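Local coordinates for uncharacterized protein (Borrelia turicatae, PDB 5VJ4), which is a putative surface protein of relapsing fever spirochetes, differentially regulated in the tick-mammalian transmission cycle, and probably binds lipid, at residues D235-I249 and K263-V275. Sequence-based numbering, arbitrary orientation.
With SO4 (sulfate ion), chain E.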
loop_
_atom_site.group_PDB
_atom_site.type_symbol
_atom_site.label_atom_id
_atom_site.label_comp_id
_atom_site.label_asym_id
_atom_site.label_seq_id
_atom_site.Cartn_x
_atom_site.Cartn_y
_atom_site.Cartn_z
ATOM N N ASP A 235 12.997 12.069 5.992
ATOM C CA ASP A 235 12.652 12.217 4.579
ATOM C C ASP A 235 13.182 11.055 3.715
ATOM O O ASP A 235 13.016 11.058 2.497
ATOM C CB ASP A 235 13.131 13.568 4.031
ATOM C CG ASP A 235 12.396 14.759 4.649
ATOM O OD1 ASP A 235 11.239 14.588 5.099
ATOM O OD2 ASP A 235 12.984 15.870 4.672
ATOM N N ASP A 236 13.826 10.072 4.342
ATOM C CA ASP A 236 14.244 8.886 3.640
ATOM C C ASP A 236 13.714 7.675 4.378
ATOM O O ASP A 236 13.785 7.612 5.613
ATOM C CB ASP A 236 15.775 8.824 3.558
ATOM C CG ASP A 236 16.280 7.914 2.431
ATOM O OD1 ASP A 236 15.549 7.641 1.442
ATOM O OD2 ASP A 236 17.441 7.483 2.545
ATOM N N ILE A 237 13.196 6.708 3.633
ATOM C CA ILE A 237 12.696 5.514 4.285
ATOM C C ILE A 237 13.816 4.836 5.095
ATOM O O ILE A 237 13.572 4.392 6.216
ATOM C CB ILE A 237 11.950 4.568 3.333
ATOM C CG1 ILE A 237 12.915 3.953 2.337
ATOM C CG2 ILE A 237 10.801 5.282 2.613
ATOM C CD1 ILE A 237 13.272 2.534 2.706
ATOM N N TYR A 238 15.048 4.830 4.584
ATOM C CA TYR A 238 16.161 4.207 5.347
ATOM C C TYR A 238 16.406 4.918 6.679
ATOM O O TYR A 238 17.065 4.376 7.552
ATOM C CB TYR A 238 17.474 4.181 4.561
ATOM C CG TYR A 238 17.567 3.237 3.377
ATOM C CD1 TYR A 238 16.855 3.474 2.185
ATOM C CD2 TYR A 238 18.385 2.118 3.432
ATOM C CE1 TYR A 238 16.952 2.592 1.096
ATOM C CE2 TYR A 238 18.494 1.236 2.347
ATOM C CZ TYR A 238 17.795 1.479 1.190
ATOM O OH TYR A 238 17.934 0.595 0.134
ATOM N N GLY A 239 15.871 6.130 6.837
ATOM C CA GLY A 239 16.072 6.894 8.063
ATOM C C GLY A 239 15.342 6.270 9.217
ATOM O O GLY A 239 15.714 6.474 10.363
ATOM N N TRP A 240 14.302 5.505 8.903
ATOM C CA TRP A 240 13.457 4.865 9.907
ATOM C C TRP A 240 13.844 3.445 10.253
ATOM O O TRP A 240 13.438 2.931 11.300
ATOM C CB TRP A 240 12.052 4.840 9.389
ATOM C CG TRP A 240 11.497 6.157 9.116
ATOM C CD1 TRP A 240 11.581 6.848 7.949
ATOM C CD2 TRP A 240 10.698 6.948 10.005
ATOM N NE1 TRP A 240 10.879 8.038 8.048
ATOM C CE2 TRP A 240 10.331 8.120 9.304
ATOM C CE3 TRP A 240 10.248 6.776 11.325
ATOM C CZ2 TRP A 240 9.547 9.120 9.884
ATOM C CZ3 TRP A 240 9.460 7.772 11.903
ATOM C CH2 TRP A 240 9.118 8.930 11.183
ATOM N N LEU A 241 14.591 2.808 9.354
ATOM C CA LEU A 241 15.112 1.447 9.535
ATOM C C LEU A 241 16.238 1.410 10.538
ATOM O O LEU A 241 17.106 2.282 10.524
ATOM C CB LEU A 241 15.633 0.890 8.205
ATOM C CG LEU A 241 14.650 1.010 7.018
ATOM C CD1 LEU A 241 15.154 0.360 5.752
ATOM C CD2 LEU A 241 13.309 0.410 7.347
ATOM N N ASP A 242 16.215 0.406 11.415
ATOM C CA ASP A 242 17.364 0.113 12.277
ATOM C C ASP A 242 18.381 -0.769 11.524
ATOM O O ASP A 242 18.164 -1.150 10.367
ATOM C CB ASP A 242 16.901 -0.600 13.543
ATOM C CG ASP A 242 16.781 -2.093 13.351
ATOM O OD1 ASP A 242 16.017 -2.483 12.436
ATOM O OD2 ASP A 242 17.477 -2.856 14.087
ATOM N N ALA A 243 19.460 -1.143 12.201
ATOM C CA ALA A 243 20.486 -1.957 11.576
ATOM C C ALA A 243 19.941 -3.261 10.995
ATOM O O ALA A 243 20.248 -3.618 9.847
ATOM C CB ALA A 243 21.612 -2.210 12.551
ATOM N N ASP A 244 19.112 -3.947 11.776
ATOM C CA ASP A 244 18.511 -5.203 11.337
ATOM C C ASP A 244 17.702 -5.010 10.084
ATOM O O ASP A 244 17.844 -5.780 9.115
ATOM C CB ASP A 244 17.624 -5.804 12.431
ATOM C CG ASP A 244 18.420 -6.386 13.590
ATOM O OD1 ASP A 244 19.613 -6.748 13.410
ATOM O OD2 ASP A 244 17.827 -6.472 14.686
ATOM N N ASP A 245 16.860 -3.978 10.095
ATOM C CA ASP A 245 16.075 -3.651 8.916
ATOM C C ASP A 245 16.973 -3.363 7.726
ATOM O O ASP A 245 16.768 -3.942 6.656
ATOM C CB ASP A 245 15.117 -2.516 9.197
ATOM C CG ASP A 245 14.004 -2.917 10.157
ATOM O OD1 ASP A 245 13.673 -4.115 10.229
ATOM O OD2 ASP A 245 13.459 -2.034 10.858
ATOM N N ARG A 246 17.984 -2.516 7.924
ATOM C CA ARG A 246 18.980 -2.223 6.885
ATOM C C ARG A 246 19.542 -3.500 6.283
ATOM O O ARG A 246 19.440 -3.698 5.045
ATOM C CB ARG A 246 20.101 -1.320 7.389
ATOM C CG ARG A 246 19.621 0.105 7.582
ATOM C CD ARG A 246 20.715 1.126 7.799
ATOM N NE ARG A 246 21.542 0.809 8.957
ATOM C CZ ARG A 246 21.261 1.175 10.198
ATOM N NH1 ARG A 246 22.088 0.846 11.189
ATOM N NH2 ARG A 246 20.149 1.856 10.450
ATOM N N ALA A 247 20.061 -4.377 7.160
ATOM C CA ALA A 247 20.523 -5.711 6.730
ATOM C C ALA A 247 19.535 -6.378 5.798
ATOM O O ALA A 247 19.882 -6.717 4.654
ATOM C CB ALA A 247 20.826 -6.611 7.914
ATOM N N THR A 248 18.282 -6.496 6.249
ATOM C CA THR A 248 17.284 -7.208 5.449
ATOM C C THR A 248 17.082 -6.545 4.102
ATOM O O THR A 248 17.088 -7.218 3.061
ATOM C CB THR A 248 15.942 -7.356 6.164
ATOM O OG1 THR A 248 16.156 -7.881 7.467
ATOM C CG2 THR A 248 15.083 -8.319 5.410
ATOM N N ILE A 249 16.936 -5.221 4.116
ATOM C CA ILE A 249 16.743 -4.523 2.859
ATOM C C ILE A 249 17.911 -4.744 1.914
ATOM O O ILE A 249 17.703 -4.947 0.720
ATOM C CB ILE A 249 16.439 -3.042 3.040
ATOM C CG1 ILE A 249 14.985 -2.848 3.412
ATOM C CG2 ILE A 249 16.614 -2.320 1.722
ATOM C CD1 ILE A 249 14.029 -3.093 2.258
ATOM N N LYS A 263 20.039 0.008 -8.210
ATOM C CA LYS A 263 19.795 0.475 -6.850
ATOM C C LYS A 263 18.850 1.671 -6.741
ATOM O O LYS A 263 18.098 1.786 -5.771
ATOM C CB LYS A 263 21.114 0.752 -6.132
ATOM C CG LYS A 263 21.034 0.897 -4.619
ATOM C CD LYS A 263 20.602 -0.360 -3.845
ATOM C CE LYS A 263 20.711 -0.245 -2.323
ATOM N NZ LYS A 263 20.354 1.121 -1.817
ATOM N N ASP A 264 18.863 2.534 -7.749
ATOM C CA ASP A 264 18.032 3.737 -7.723
ATOM C C ASP A 264 16.572 3.401 -7.933
ATOM O O ASP A 264 15.704 3.947 -7.223
ATOM C CB ASP A 264 18.486 4.745 -8.784
ATOM C CG ASP A 264 19.732 5.510 -8.379
ATOM O OD1 ASP A 264 20.115 5.444 -7.194
ATOM O OD2 ASP A 264 20.320 6.186 -9.252
ATOM N N LYS A 265 16.305 2.518 -8.908
ATOM C CA LYS A 265 14.946 2.084 -9.185
ATOM C C LYS A 265 14.353 1.392 -7.971
ATOM O O LYS A 265 13.225 1.691 -7.551
ATOM C CB LYS A 265 14.915 1.160 -10.376
ATOM C CG LYS A 265 14.764 1.916 -11.679
ATOM C CD LYS A 265 14.829 0.923 -12.824
ATOM C CE LYS A 265 15.198 1.560 -14.151
ATOM N NZ LYS A 265 15.803 0.447 -14.942
ATOM N N PHE A 266 15.156 0.504 -7.390
ATOM C CA PHE A 266 14.769 -0.258 -6.218
ATOM C C PHE A 266 14.410 0.707 -5.111
ATOM O O PHE A 266 13.339 0.602 -4.512
ATOM C CB PHE A 266 15.918 -1.152 -5.788
ATOM C CG PHE A 266 15.715 -1.834 -4.478
ATOM C CD1 PHE A 266 14.843 -2.930 -4.364
ATOM C CD2 PHE A 266 16.426 -1.419 -3.348
ATOM C CE1 PHE A 266 14.672 -3.590 -3.143
ATOM C CE2 PHE A 266 16.256 -2.074 -2.119
ATOM C CZ PHE A 266 15.382 -3.162 -2.020
ATOM N N ASN A 267 15.289 1.670 -4.864
ATOM C CA ASN A 267 14.990 2.652 -3.852
ATOM C C ASN A 267 13.760 3.509 -4.115
ATOM O O ASN A 267 13.106 3.926 -3.154
ATOM C CB ASN A 267 16.202 3.495 -3.538
ATOM C CG ASN A 267 17.232 2.739 -2.720
ATOM O OD1 ASN A 267 18.374 3.158 -2.606
ATOM N ND2 ASN A 267 16.826 1.618 -2.134
ATOM N N ASN A 268 13.426 3.741 -5.394
ATOM C CA ASN A 268 12.263 4.548 -5.675
ATOM C C ASN A 268 10.958 3.872 -5.279
ATOM O O ASN A 268 10.053 4.527 -4.733
ATOM C CB ASN A 268 12.181 5.083 -7.105
ATOM C CG ASN A 268 10.990 6.061 -7.276
ATOM O OD1 ASN A 268 10.441 6.248 -8.365
ATOM N ND2 ASN A 268 10.562 6.665 -6.164
ATOM N N VAL A 269 10.853 2.573 -5.517
ATOM C CA VAL A 269 9.617 1.892 -5.086
ATOM C C VAL A 269 9.485 1.904 -3.575
ATOM O O VAL A 269 8.383 2.119 -3.056
ATOM C CB VAL A 269 9.379 0.495 -5.681
ATOM C CG1 VAL A 269 9.326 0.582 -7.179
ATOM C CG2 VAL A 269 10.547 -0.353 -5.410
ATOM N N LEU A 270 10.606 1.755 -2.872
ATOM C CA LEU A 270 10.551 1.838 -1.423
ATOM C C LEU A 270 9.989 3.175 -0.987
ATOM O O LEU A 270 9.106 3.229 -0.159
ATOM C CB LEU A 270 11.913 1.638 -0.817
ATOM C CG LEU A 270 12.657 0.328 -1.048
ATOM C CD1 LEU A 270 13.795 0.193 -0.052
ATOM C CD2 LEU A 270 11.786 -0.899 -0.953
ATOM N N ASN A 271 10.493 4.245 -1.586
ATOM C CA ASN A 271 10.022 5.554 -1.239
ATOM C C ASN A 271 8.600 5.829 -1.636
ATOM O O ASN A 271 7.899 6.584 -0.959
ATOM C CB ASN A 271 10.966 6.652 -1.691
ATOM C CG ASN A 271 11.942 7.049 -0.566
ATOM O OD1 ASN A 271 11.683 8.000 0.172
ATOM N ND2 ASN A 271 13.032 6.281 -0.391
ATOM N N SER A 272 8.142 5.196 -2.703
ATOM C CA SER A 272 6.782 5.496 -3.144
ATOM C C SER A 272 5.803 4.852 -2.168
ATOM O O SER A 272 4.797 5.444 -1.724
ATOM C CB SER A 272 6.549 4.978 -4.549
ATOM O OG SER A 272 7.672 5.227 -5.365
ATOM N N VAL A 273 6.157 3.635 -1.810
ATOM C CA VAL A 273 5.326 2.787 -1.001
ATOM C C VAL A 273 5.314 3.267 0.460
ATOM O O VAL A 273 4.293 3.189 1.131
ATOM C CB VAL A 273 5.871 1.357 -1.161
ATOM C CG1 VAL A 273 5.862 0.583 0.128
ATOM C CG2 VAL A 273 5.124 0.661 -2.267
ATOM N N GLY A 274 6.441 3.779 0.946
ATOM C CA GLY A 274 6.513 4.279 2.309
ATOM C C GLY A 274 6.900 3.240 3.348
ATOM O O GLY A 274 6.870 2.020 3.124
ATOM N N VAL A 275 7.269 3.746 4.508
ATOM C CA VAL A 275 7.763 2.888 5.561
ATOM C C VAL A 275 6.789 1.797 5.996
ATOM O O VAL A 275 7.210 0.692 6.306
ATOM C CB VAL A 275 8.087 3.721 6.775
ATOM C CG1 VAL A 275 8.520 2.831 7.915
ATOM C CG2 VAL A 275 9.165 4.730 6.419
HETATM S S SO4 E . 20.559 1.827 14.524
HETATM O O1 SO4 E . 21.943 1.348 14.763
HETATM O O2 SO4 E . 20.419 2.173 13.098
HETATM O O3 SO4 E . 20.209 3.013 15.355
HETATM O O4 SO4 E . 19.621 0.723 14.796
#
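Tyr238 brings its hydroxyl to Asn267 and Lys263, illustrating how a phenol carried by a turn in a connection can be fixed by a helix surface. Asn267 ND2, near the ring plane at its edge, donates to Tyr238 OH over 2.7 Å, with amide and ring 78° apart. Lys263 NZ gives that oxygen a second hydrogen bond, at 3.2 Å. It also donates to Asn267 OD1 at 2.9 Å, bridging phenol and amide, consistent with this amide orientation. A weak bond of 3.4 Å joins Asn271 ND2 to Asp236 OD1. Beyond the interface, Asp242 caps helix 243-256 through Asp244 N and Asp245 N, while Ala243 N and Arg246 hold a sulfate, probably from the crystallisation liquor.

The apolar part centres on Ile237. Its chi1 of 68° lays CG1 alongside Asn271 ND2 (3.6 Å) and lets CD1 meet Leu270 CD1 at 3.7 Å; Ile249 CD1 comes tip to tip with that methyl. Ile249 CG2 meets the Phe266 edge at CE2 (3.9 Å). Val275 CG2 sits over a Trp240 face, 4.0 Å from the five-membered ring's centroid (CH-pi), while Trp240 NE1 donates to Met234 O.

The connection and helix 243-256, through Ile249, thus both pack on helix 263-301. Helix 176-201 touches Trp240 and Val275, helix 308-334 packs against Val269 and Val273, and Arg188 of the second subunit donates to Asn271 O.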